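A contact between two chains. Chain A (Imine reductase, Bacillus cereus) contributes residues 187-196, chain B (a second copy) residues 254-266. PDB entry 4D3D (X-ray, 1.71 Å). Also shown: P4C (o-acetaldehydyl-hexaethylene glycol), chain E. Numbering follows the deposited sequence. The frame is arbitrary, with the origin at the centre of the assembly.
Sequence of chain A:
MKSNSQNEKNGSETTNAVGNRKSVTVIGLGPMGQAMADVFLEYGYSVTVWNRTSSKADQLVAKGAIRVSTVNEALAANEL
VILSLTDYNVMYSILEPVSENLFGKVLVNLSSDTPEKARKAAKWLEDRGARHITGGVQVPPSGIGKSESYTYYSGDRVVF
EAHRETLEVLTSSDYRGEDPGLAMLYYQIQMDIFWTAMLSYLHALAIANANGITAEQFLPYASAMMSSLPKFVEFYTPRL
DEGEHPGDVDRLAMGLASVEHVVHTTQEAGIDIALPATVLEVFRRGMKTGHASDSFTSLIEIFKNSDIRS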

# COMPACT_ATOMS: atom_id res chain seq x y z
N TYR A 187 -9.29 -1.25 14.32
CA TYR A 187 -7.90 -1.58 14.41
C TYR A 187 -7.42 -2.58 13.28
O TYR A 187 -6.40 -2.34 12.63
CB TYR A 187 -7.63 -2.23 15.75
CG TYR A 187 -6.14 -2.56 15.97
CD1 TYR A 187 -5.21 -1.60 16.42
CD2 TYR A 187 -5.67 -3.84 15.74
CE1 TYR A 187 -3.88 -1.93 16.61
CE2 TYR A 187 -4.32 -4.15 15.90
CZ TYR A 187 -3.45 -3.22 16.32
OH TYR A 187 -2.13 -3.64 16.46
N GLN A 188 -8.18 -3.64 13.12
CA GLN A 188 -7.80 -4.74 12.19
C GLN A 188 -7.87 -4.26 10.73
O GLN A 188 -6.99 -4.65 9.94
CB GLN A 188 -8.64 -5.92 12.40
CG GLN A 188 -8.48 -6.68 13.74
CD GLN A 188 -7.09 -7.13 14.07
OE1 GLN A 188 -6.20 -7.19 13.19
NE2 GLN A 188 -6.83 -7.39 15.37
N ILE A 189 -8.87 -3.44 10.38
CA ILE A 189 -8.96 -3.00 8.92
C ILE A 189 -7.80 -2.04 8.58
O ILE A 189 -7.30 -2.04 7.46
CB ILE A 189 -10.38 -2.50 8.59
CG1 ILE A 189 -10.66 -1.18 9.32
CG2 ILE A 189 -11.41 -3.57 8.78
CD1 ILE A 189 -12.01 -0.59 8.93
N GLN A 190 -7.32 -1.23 9.57
CA GLN A 190 -6.15 -0.42 9.32
C GLN A 190 -4.90 -1.30 9.19
O GLN A 190 -4.02 -0.95 8.37
CB GLN A 190 -5.95 0.63 10.42
CG GLN A 190 -6.83 1.83 10.28
CD GLN A 190 -6.35 2.89 11.31
OE1 GLN A 190 -5.90 2.54 12.43
NE2 GLN A 190 -6.27 4.16 10.85
N MET A 191 -4.81 -2.34 9.99
CA MET A 191 -3.65 -3.23 9.88
C MET A 191 -3.66 -4.03 8.57
O MET A 191 -2.57 -4.30 8.03
CB MET A 191 -3.49 -4.17 11.09
CG MET A 191 -3.21 -3.45 12.39
SD MET A 191 -1.86 -2.22 12.32
CE MET A 191 -0.56 -3.33 12.07
N ASP A 192 -4.82 -4.32 8.03
CA ASP A 192 -4.94 -4.98 6.69
C ASP A 192 -4.24 -4.10 5.66
O ASP A 192 -3.39 -4.58 4.86
CB ASP A 192 -6.40 -5.15 6.40
CG ASP A 192 -6.79 -6.05 5.18
OD1 ASP A 192 -5.96 -6.78 4.62
OD2 ASP A 192 -8.05 -6.00 4.87
N ILE A 193 -4.54 -2.80 5.66
CA ILE A 193 -3.88 -1.82 4.75
C ILE A 193 -2.35 -1.75 5.06
O ILE A 193 -1.50 -1.87 4.17
CB ILE A 193 -4.52 -0.43 4.84
CG1 ILE A 193 -5.95 -0.49 4.28
CG2 ILE A 193 -3.73 0.55 4.04
CD1 ILE A 193 -6.71 0.85 4.41
N PHE A 194 -1.98 -1.59 6.35
CA PHE A 194 -0.63 -1.45 6.73
C PHE A 194 0.26 -2.56 6.17
O PHE A 194 1.28 -2.26 5.49
CB PHE A 194 -0.44 -1.30 8.24
CG PHE A 194 1.01 -1.14 8.63
CD1 PHE A 194 1.66 0.08 8.53
CD2 PHE A 194 1.79 -2.26 8.99
CE1 PHE A 194 3.01 0.24 8.86
CE2 PHE A 194 3.15 -2.08 9.27
CZ PHE A 194 3.75 -0.88 9.21
N TRP A 195 -0.05 -3.79 6.56
CA TRP A 195 0.80 -4.89 6.21
C TRP A 195 0.83 -5.15 4.70
O TRP A 195 1.88 -5.47 4.14
CB TRP A 195 0.43 -6.16 6.93
CG TRP A 195 0.67 -6.14 8.38
CD1 TRP A 195 -0.26 -6.31 9.36
CD2 TRP A 195 1.92 -5.93 9.05
NE1 TRP A 195 0.33 -6.25 10.58
CE2 TRP A 195 1.66 -6.04 10.43
CE3 TRP A 195 3.20 -5.74 8.63
CZ2 TRP A 195 2.64 -5.89 11.34
CZ3 TRP A 195 4.23 -5.62 9.60
CH2 TRP A 195 3.91 -5.62 10.93
N THR A 196 -0.31 -5.04 4.06
CA THR A 196 -0.37 -5.38 2.61
C THR A 196 0.37 -4.33 1.81
O THR A 196 1.15 -4.64 0.91
CB THR A 196 -1.83 -5.53 2.16
OG1 THR A 196 -2.54 -6.43 3.04
CG2 THR A 196 -1.89 -6.11 0.72
O1 P4C E . 6.34 6.02 12.16
C2 P4C E . 7.79 5.83 12.00
C3 P4C E . 8.45 4.83 12.96
O4 P4C E . 8.93 3.70 12.26
C5 P4C E . 9.35 2.51 12.98
C6 P4C E . 8.16 1.82 13.65
O7 P4C E . 8.08 0.39 13.45
C8 P4C E . 6.83 -0.22 13.93
C9 P4C E . 6.30 -1.31 12.93
O10 P4C E . 4.94 -1.91 13.14
C11 P4C E . 3.74 -1.37 13.78
C12 P4C E . 2.51 -1.04 12.87
O13 P4C E . 1.82 0.27 13.21
C14 P4C E . 0.72 0.86 12.41
C15 P4C E . 0.49 2.40 12.64
O16 P4C E . 0.21 3.19 11.38
C17 P4C E . -0.12 4.66 11.27
C18 P4C E . -1.36 5.14 12.16
O19 P4C E . -2.55 5.62 11.41
C20 P4C E . -3.62 5.78 12.44
C21 P4C E . -4.69 6.72 11.92
O22 P4C E . -5.89 6.74 12.73
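Chain B, residues 254-266: MGLASVEHVVHTT

How does the chain B segment lie on chain A? Residues 254-266 are helical throughout, as are residues 187-196 of chain A, and both helices continue beyond these stretches at either end. Their axes approach to 9.4 Å, and their N-to-C directions differ by 120° (signed crossing angle -120°), so chain B runs obliquely against chain A, nearer antiparallel than parallel. Its earlier residues therefore meet Trp195(A) and its later ones reach Gln188(A). The backbones come nearest at Val262(B), whose CA is 5.8 Å from CA of Gln188(A); nearer the C-terminal end of the chain A stretch, CA of Trp195(A) is 7.3 Å from CA of Val259(B).

What receives the indole of Trp195(A)? Met254(B) stays clear, and the contact begins at Gly255(B), whose CA lies 3.8 Å from CZ2 of Trp195(A). An ideal CB on Gly255(B) would stand 3.5 Å from CH2 of Trp195(A), so the bare glycine leaves room for the indole. Leu256(B) points away and Ala257(B) is out of reach. One turn on from Met254(B), Ser258(B) is a t rotamer whose hydroxyl lies at the ring edge: NE1 of Trp195(A) donates a hydrogen bond to its OG at 2.8 Å and 159°. CE of Met191(A) is 3.9 Å from that same OG. OG of Ser258(B) also accepts from one water, at 2.7 Å from its oxygen, which also bonds to OH of Tyr187(A) at 2.5 Å. A second water donates to OE1 of Gln188(A) at 2.6 Å and to O of Ser258(B) at 3.0 Å. Val259(B) then covers one face of the indole, its CG2 3.9 Å from the centroid of the Trp195(A) five-membered ring and only 15° off the normal, a CH-pi contact.

How does His261(B) take part? Beyond Glu260(B), which is out of reach, His261(B) points its CA-to-CB bond toward chain A, although its ring leads away; a third water joins its ND1 (2.8 Å) to NE2 of Gln188(A) (3.0 Å).

Where does Gln188(A) fit? Its side chain is a knob among Ser258(B), His261(B), Val262(B) and Thr265(B). Val262(B) packs its CG2 3.8 Å from OE1 of Gln188(A) and 4.0 Å from CB of Met191(A), while its CG1 lies 3.7 Å from OD1 of Asp192(A). Val263(B) points away and His264(B) is out of reach. Thr265(B) brings OG1 within 3.4 Å of CG of Gln188(A); this hydroxyl donates to O of His261(B) at 2.8 Å, bonding to its own helix.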

# COMPACT_ATOMS: atom_id res chain seq x y z
N MET B 254 6.19 -11.03 15.81
CA MET B 254 5.06 -10.18 16.24
C MET B 254 4.21 -9.73 14.98
O MET B 254 2.97 -9.61 15.10
CB MET B 254 5.51 -8.98 17.05
CG MET B 254 6.22 -9.29 18.35
SD MET B 254 5.13 -10.18 19.45
CE MET B 254 4.18 -8.84 20.16
N GLY B 255 4.88 -9.43 13.91
CA GLY B 255 4.21 -9.15 12.62
C GLY B 255 3.38 -10.30 12.16
O GLY B 255 2.26 -10.12 11.73
N LEU B 256 3.95 -11.54 12.20
CA LEU B 256 3.16 -12.71 11.84
C LEU B 256 1.85 -12.85 12.64
O LEU B 256 0.78 -13.05 12.15
CB LEU B 256 3.98 -14.02 12.05
CG LEU B 256 3.26 -15.32 11.84
CD1 LEU B 256 2.79 -15.52 10.42
CD2 LEU B 256 4.14 -16.52 12.35
N ALA B 257 1.95 -12.66 13.98
CA ALA B 257 0.79 -12.74 14.79
C ALA B 257 -0.28 -11.68 14.43
O ALA B 257 -1.46 -11.95 14.45
CB ALA B 257 1.20 -12.54 16.26
N SER B 258 0.17 -10.50 14.12
CA SER B 258 -0.70 -9.43 13.67
C SER B 258 -1.44 -9.75 12.33
O SER B 258 -2.67 -9.61 12.22
CB SER B 258 0.11 -8.18 13.53
OG SER B 258 -0.63 -7.08 13.13
N VAL B 259 -0.69 -10.32 11.40
CA VAL B 259 -1.28 -10.73 10.14
C VAL B 259 -2.27 -11.84 10.33
O VAL B 259 -3.33 -11.88 9.72
CB VAL B 259 -0.17 -11.10 9.11
CG1 VAL B 259 -0.80 -11.63 7.83
CG2 VAL B 259 0.69 -9.90 8.78
N GLU B 260 -1.97 -12.79 11.21
CA GLU B 260 -2.90 -13.88 11.54
C GLU B 260 -4.24 -13.35 12.03
O GLU B 260 -5.30 -13.83 11.60
CB GLU B 260 -2.35 -14.81 12.64
CG GLU B 260 -1.25 -15.72 12.20
CD GLU B 260 -0.52 -16.41 13.36
OE1 GLU B 260 -0.66 -15.99 14.54
OE2 GLU B 260 0.20 -17.41 13.11
N HIS B 261 -4.22 -12.31 12.89
CA HIS B 261 -5.47 -11.66 13.31
C HIS B 261 -6.23 -10.97 12.18
O HIS B 261 -7.45 -10.97 12.14
CB HIS B 261 -5.22 -10.68 14.43
CG HIS B 261 -4.90 -11.39 15.69
ND1 HIS B 261 -4.20 -10.81 16.71
CD2 HIS B 261 -5.16 -12.67 16.06
CE1 HIS B 261 -4.06 -11.69 17.69
NE2 HIS B 261 -4.69 -12.80 17.35
N VAL B 262 -5.51 -10.40 11.19
CA VAL B 262 -6.18 -9.83 10.02
C VAL B 262 -6.89 -10.98 9.21
O VAL B 262 -8.03 -10.80 8.77
CB VAL B 262 -5.19 -9.03 9.14
CG1 VAL B 262 -5.83 -8.69 7.78
CG2 VAL B 262 -4.68 -7.76 9.80
N VAL B 263 -6.19 -12.08 8.99
CA VAL B 263 -6.76 -13.23 8.33
C VAL B 263 -8.01 -13.76 9.06
O VAL B 263 -9.05 -13.96 8.45
CB VAL B 263 -5.72 -14.32 8.15
CG1 VAL B 263 -6.37 -15.61 7.66
CG2 VAL B 263 -4.64 -13.85 7.16
N HIS B 264 -7.93 -13.91 10.38
CA HIS B 264 -9.08 -14.32 11.12
C HIS B 264 -10.26 -13.38 11.03
O HIS B 264 -11.38 -13.84 10.93
CB HIS B 264 -8.67 -14.54 12.62
CG HIS B 264 -7.67 -15.63 12.82
ND1 HIS B 264 -6.86 -15.71 13.94
CD2 HIS B 264 -7.35 -16.68 12.05
CE1 HIS B 264 -6.07 -16.75 13.84
NE2 HIS B 264 -6.37 -17.39 12.72
N THR B 265 -10.00 -12.06 11.09
CA THR B 265 -10.99 -11.02 11.02
C THR B 265 -11.72 -11.15 9.67
O THR B 265 -12.95 -11.02 9.57
CB THR B 265 -10.37 -9.63 11.21
OG1 THR B 265 -9.81 -9.55 12.53
CG2 THR B 265 -11.37 -8.53 11.02
N THR B 266 -10.90 -11.38 8.64
CA THR B 266 -11.43 -11.55 7.26
C THR B 266 -12.36 -12.76 7.19
O THR B 266 -13.48 -12.58 6.67
CB THR B 266 -10.25 -11.71 6.28
OG1 THR B 266 -9.36 -10.56 6.36
CG2 THR B 266 -10.78 -11.77 4.80
O HOH W 1 -1.15 -5.74 15.43
O HOH W 2 -3.66 -7.23 13.74
O HOH W 3 -4.10 -8.01 16.45